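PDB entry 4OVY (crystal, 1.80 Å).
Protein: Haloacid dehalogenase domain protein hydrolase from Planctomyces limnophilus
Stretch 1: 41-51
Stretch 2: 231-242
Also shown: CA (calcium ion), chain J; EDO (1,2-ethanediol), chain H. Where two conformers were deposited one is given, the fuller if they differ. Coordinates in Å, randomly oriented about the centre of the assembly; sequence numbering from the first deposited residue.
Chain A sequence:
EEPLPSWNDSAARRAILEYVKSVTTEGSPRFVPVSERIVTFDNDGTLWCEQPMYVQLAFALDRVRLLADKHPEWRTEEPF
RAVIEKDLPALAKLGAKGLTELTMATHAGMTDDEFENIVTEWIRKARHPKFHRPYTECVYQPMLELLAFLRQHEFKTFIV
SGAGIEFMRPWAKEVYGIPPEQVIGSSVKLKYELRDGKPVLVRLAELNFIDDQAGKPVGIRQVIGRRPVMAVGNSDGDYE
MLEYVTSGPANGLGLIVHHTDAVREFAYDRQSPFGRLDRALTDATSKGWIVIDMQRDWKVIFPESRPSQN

Stretch 1, residues 41-51: FDNDGTLWCEQ
Stretch 2 231-242: AVGNSDGDYEML

F41 lies beside V232 in a parallel beta bridge, their CA atoms 4.9 Å apart. Both backbones are extended there (phi/psi -122/135 and -130/129), and D42 N donates to V232 O at 3.0 Å, nearly straight at 160°. The first stretch then leaves the sheet. D42 (-66/162) leads into a tight loop in which N43 O accepts from T46 N at 3.0 Å and from L47 N at 2.8 Å, while G45 N reaches W48 O at 2.8 Å. G45 has phi/psi 80/-6, a positive phi that favours glycine, and a CB there would lie 2.3 Å from N234 ND2. The second stretch ends its strand at G233 (-139/-170), where a CB would clash with D238 CG. It passes through N234 (-148/-9) and S235 into a 3-10 segment, 236-238, and then a helix from Y239.

On one face of the sheet F41 (chi1 m, chi2 84°) packs CE2 at 3.6 Å from CG2 of V232 (chi1 t), two apolar side chains suited to a buried bridge. Beyond them the contact turns polar around a calcium ion, bound by D42 OD2 at 2.3 Å, D44 O at 2.5 Å, N234 OD1 at 2.4 Å and two waters. D42 is t, with chi2 7°; N234 is p, with chi2 -65°. The amide of N234 serves two roles: OD1 binds calcium and accepts from T46 OG1 (T46 chi1 m) at 2.9 Å, while ND2 donates a weak bond to E50 OE2 at 2.9 Å. E50 (p, t, chi3 -14°) also takes a hydrogen bond through OE1 from a calcium-bound water, 2.6 Å away.

D238 (m, chi2 -51°) holds the second loop by accepting at OD2 from N234 N, 2.9 Å, and S235 N, 3.2 Å. Its OD2 lies 3.1 Å from D42 OD2, a pair of acceptors without a hydrogen bond between them.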

# COMPACT_ATOMS: atom_id res chain seq x y z
N PHE A 41 -1.30 4.16 -13.34
CA PHE A 41 -0.51 4.06 -14.56
C PHE A 41 0.35 2.80 -14.51
O PHE A 41 1.01 2.53 -13.51
CB PHE A 41 0.46 5.24 -14.67
CG PHE A 41 -0.21 6.57 -14.86
CD1 PHE A 41 -0.67 7.29 -13.76
CD2 PHE A 41 -0.36 7.12 -16.12
CE1 PHE A 41 -1.29 8.52 -13.93
CE2 PHE A 41 -0.98 8.35 -16.30
CZ PHE A 41 -1.44 9.05 -15.20
N ASP A 42 0.39 2.05 -15.61
CA ASP A 42 1.50 1.13 -15.81
C ASP A 42 2.77 1.97 -16.00
O ASP A 42 2.70 3.18 -16.28
CB ASP A 42 1.24 0.26 -17.04
CG ASP A 42 2.12 -0.97 -17.09
OD1 ASP A 42 2.87 -1.27 -16.14
OD2 ASP A 42 2.06 -1.67 -18.11
N ASN A 43 3.93 1.34 -15.83
CA ASN A 43 5.21 2.01 -16.05
C ASN A 43 5.82 1.67 -17.42
O ASN A 43 5.80 2.49 -18.33
CB ASN A 43 6.20 1.67 -14.92
CG ASN A 43 7.49 2.48 -15.00
OD1 ASN A 43 7.50 3.64 -15.42
ND2 ASN A 43 8.59 1.86 -14.60
N ASP A 44 6.33 0.45 -17.56
CA ASP A 44 6.95 0.00 -18.81
C ASP A 44 6.00 0.21 -19.99
O ASP A 44 4.90 -0.32 -19.98
CB ASP A 44 7.32 -1.48 -18.74
CG ASP A 44 8.35 -1.80 -17.67
OD1 ASP A 44 9.20 -0.94 -17.33
OD2 ASP A 44 8.33 -2.94 -17.18
N GLY A 45 6.41 0.99 -20.98
CA GLY A 45 5.62 1.19 -22.19
C GLY A 45 4.50 2.20 -22.06
O GLY A 45 3.83 2.52 -23.05
N THR A 46 4.28 2.71 -20.85
CA THR A 46 3.22 3.67 -20.57
C THR A 46 3.83 5.01 -20.15
O THR A 46 3.45 6.05 -20.69
CB THR A 46 2.27 3.12 -19.50
OG1 THR A 46 1.55 1.99 -20.03
CG2 THR A 46 1.27 4.17 -19.04
N LEU A 47 4.76 4.98 -19.20
CA LEU A 47 5.48 6.17 -18.73
C LEU A 47 6.89 6.28 -19.31
O LEU A 47 7.45 7.38 -19.37
CB LEU A 47 5.57 6.17 -17.21
CG LEU A 47 4.25 6.27 -16.43
CD1 LEU A 47 4.49 6.26 -14.93
CD2 LEU A 47 3.49 7.54 -16.82
N TRP A 48 7.48 5.15 -19.71
CA TRP A 48 8.82 5.15 -20.27
C TRP A 48 9.03 3.97 -21.22
O TRP A 48 8.18 3.09 -21.33
CB TRP A 48 9.88 5.17 -19.16
CG TRP A 48 10.10 3.89 -18.41
CD1 TRP A 48 9.27 2.80 -18.35
CD2 TRP A 48 11.23 3.58 -17.58
NE1 TRP A 48 9.82 1.83 -17.54
CE2 TRP A 48 11.02 2.29 -17.05
CE3 TRP A 48 12.39 4.27 -17.22
CZ2 TRP A 48 11.93 1.68 -16.20
CZ3 TRP A 48 13.29 3.65 -16.37
CH2 TRP A 48 13.06 2.37 -15.88
N CYS A 49 10.18 3.97 -21.88
CA CYS A 49 10.46 3.03 -22.95
C CYS A 49 10.72 1.60 -22.44
O CYS A 49 11.38 1.42 -21.43
CB CYS A 49 11.68 3.54 -23.71
SG CYS A 49 12.07 2.62 -25.19
N GLU A 50 10.21 0.61 -23.17
CA GLU A 50 10.36 -0.82 -22.82
C GLU A 50 10.96 -1.65 -23.97
O GLU A 50 10.85 -2.88 -23.97
CB GLU A 50 9.01 -1.42 -22.40
CG GLU A 50 7.99 -1.44 -23.53
CD GLU A 50 6.64 -1.97 -23.13
OE1 GLU A 50 6.51 -2.57 -22.04
OE2 GLU A 50 5.69 -1.76 -23.92
N GLN A 51 11.55 -0.98 -24.95
CA GLN A 51 12.27 -1.63 -26.04
C GLN A 51 13.74 -1.22 -25.93
O GLN A 51 14.03 -0.08 -25.55
CB GLN A 51 11.70 -1.21 -27.39
CG GLN A 51 10.25 -1.58 -27.62
CD GLN A 51 9.99 -3.09 -27.69
OE1 GLN A 51 10.90 -3.88 -27.92
NE2 GLN A 51 8.74 -3.48 -27.49
N ALA A 231 -7.33 5.16 -15.46
CA ALA A 231 -6.17 4.29 -15.60
C ALA A 231 -5.59 4.42 -16.99
O ALA A 231 -6.32 4.61 -17.96
CB ALA A 231 -6.53 2.84 -15.32
N VAL A 232 -4.27 4.32 -17.07
CA VAL A 232 -3.56 4.35 -18.33
C VAL A 232 -2.59 3.17 -18.40
O VAL A 232 -1.81 2.93 -17.48
CB VAL A 232 -2.77 5.67 -18.54
CG1 VAL A 232 -2.21 5.72 -19.95
CG2 VAL A 232 -3.66 6.87 -18.24
N GLY A 233 -2.67 2.44 -19.50
CA GLY A 233 -1.79 1.30 -19.75
C GLY A 233 -1.35 1.31 -21.20
O GLY A 233 -1.57 2.30 -21.91
N ASN A 234 -0.72 0.22 -21.63
CA ASN A 234 -0.29 0.10 -23.03
C ASN A 234 -0.31 -1.33 -23.59
O ASN A 234 -0.12 -1.50 -24.79
CB ASN A 234 1.12 0.65 -23.21
CG ASN A 234 2.17 -0.26 -22.60
OD1 ASN A 234 2.20 -0.44 -21.39
ND2 ASN A 234 3.02 -0.84 -23.44
N SER A 235 -0.52 -2.33 -22.75
CA SER A 235 -0.40 -3.71 -23.22
C SER A 235 -1.55 -4.57 -22.73
O SER A 235 -2.38 -4.14 -21.92
CB SER A 235 0.93 -4.29 -22.74
OG SER A 235 0.86 -4.65 -21.36
N ASP A 236 -1.61 -5.79 -23.23
CA ASP A 236 -2.66 -6.72 -22.82
C ASP A 236 -2.59 -7.08 -21.34
O ASP A 236 -3.59 -7.44 -20.75
CB ASP A 236 -2.64 -7.97 -23.70
CG ASP A 236 -3.18 -7.71 -25.09
OD1 ASP A 236 -3.58 -6.56 -25.41
OD2 ASP A 236 -3.21 -8.68 -25.89
N GLY A 237 -1.40 -6.97 -20.73
CA GLY A 237 -1.25 -7.10 -19.29
C GLY A 237 -2.00 -6.06 -18.46
O GLY A 237 -2.18 -6.24 -17.26
N ASP A 238 -2.44 -4.98 -19.11
CA ASP A 238 -3.24 -3.92 -18.47
C ASP A 238 -4.75 -4.08 -18.64
O ASP A 238 -5.52 -3.25 -18.14
CB ASP A 238 -2.82 -2.56 -19.05
CG ASP A 238 -1.39 -2.21 -18.71
OD1 ASP A 238 -1.04 -2.28 -17.52
OD2 ASP A 238 -0.62 -1.85 -19.63
N TYR A 239 -5.18 -5.14 -19.32
CA TYR A 239 -6.60 -5.32 -19.67
C TYR A 239 -7.50 -5.29 -18.44
O TYR A 239 -8.47 -4.56 -18.41
CB TYR A 239 -6.81 -6.63 -20.45
CG TYR A 239 -8.16 -6.75 -21.14
CD1 TYR A 239 -9.33 -6.97 -20.41
CD2 TYR A 239 -8.27 -6.69 -22.53
CE1 TYR A 239 -10.56 -7.09 -21.04
CE2 TYR A 239 -9.50 -6.82 -23.16
CZ TYR A 239 -10.64 -7.02 -22.41
OH TYR A 239 -11.87 -7.15 -23.01
N GLU A 240 -7.18 -6.11 -17.44
CA GLU A 240 -8.01 -6.18 -16.24
C GLU A 240 -8.01 -4.88 -15.44
O GLU A 240 -9.04 -4.49 -14.91
CB GLU A 240 -7.61 -7.37 -15.36
CG GLU A 240 -7.95 -8.73 -15.97
CD GLU A 240 -6.82 -9.36 -16.77
OE1 GLU A 240 -5.89 -8.64 -17.21
OE2 GLU A 240 -6.89 -10.60 -16.97
N MSE A 241 -6.86 -4.20 -15.36
CA MSE A 241 -6.81 -2.90 -14.68
C MSE A 241 -7.77 -1.92 -15.35
O MSE A 241 -8.55 -1.26 -14.67
CB MSE A 241 -5.39 -2.34 -14.63
CG MSE A 241 -5.40 -0.91 -14.07
SE MSE A 241 -3.58 -0.16 -13.99
CE MSE A 241 -3.23 0.07 -15.92
N LEU A 242 -7.71 -1.80 -16.67
CA LEU A 242 -8.59 -0.86 -17.39
C LEU A 242 -10.06 -1.25 -17.24
O LEU A 242 -10.92 -0.40 -17.00
CB LEU A 242 -8.20 -0.80 -18.87
CG LEU A 242 -6.80 -0.25 -19.18
CD1 LEU A 242 -6.38 -0.57 -20.61
CD2 LEU A 242 -6.73 1.24 -18.93
CA CA J . 3.25 -2.14 -20.03
C1 EDO H . 7.20 -5.78 -16.74
O1 EDO H . 6.41 -4.65 -17.11
C2 EDO H . 6.45 -7.07 -17.04
O2 EDO H . 5.07 -6.94 -16.68
O HOH W 1 4.42 -3.66 -20.87
O HOH W 2 1.36 -3.97 -19.01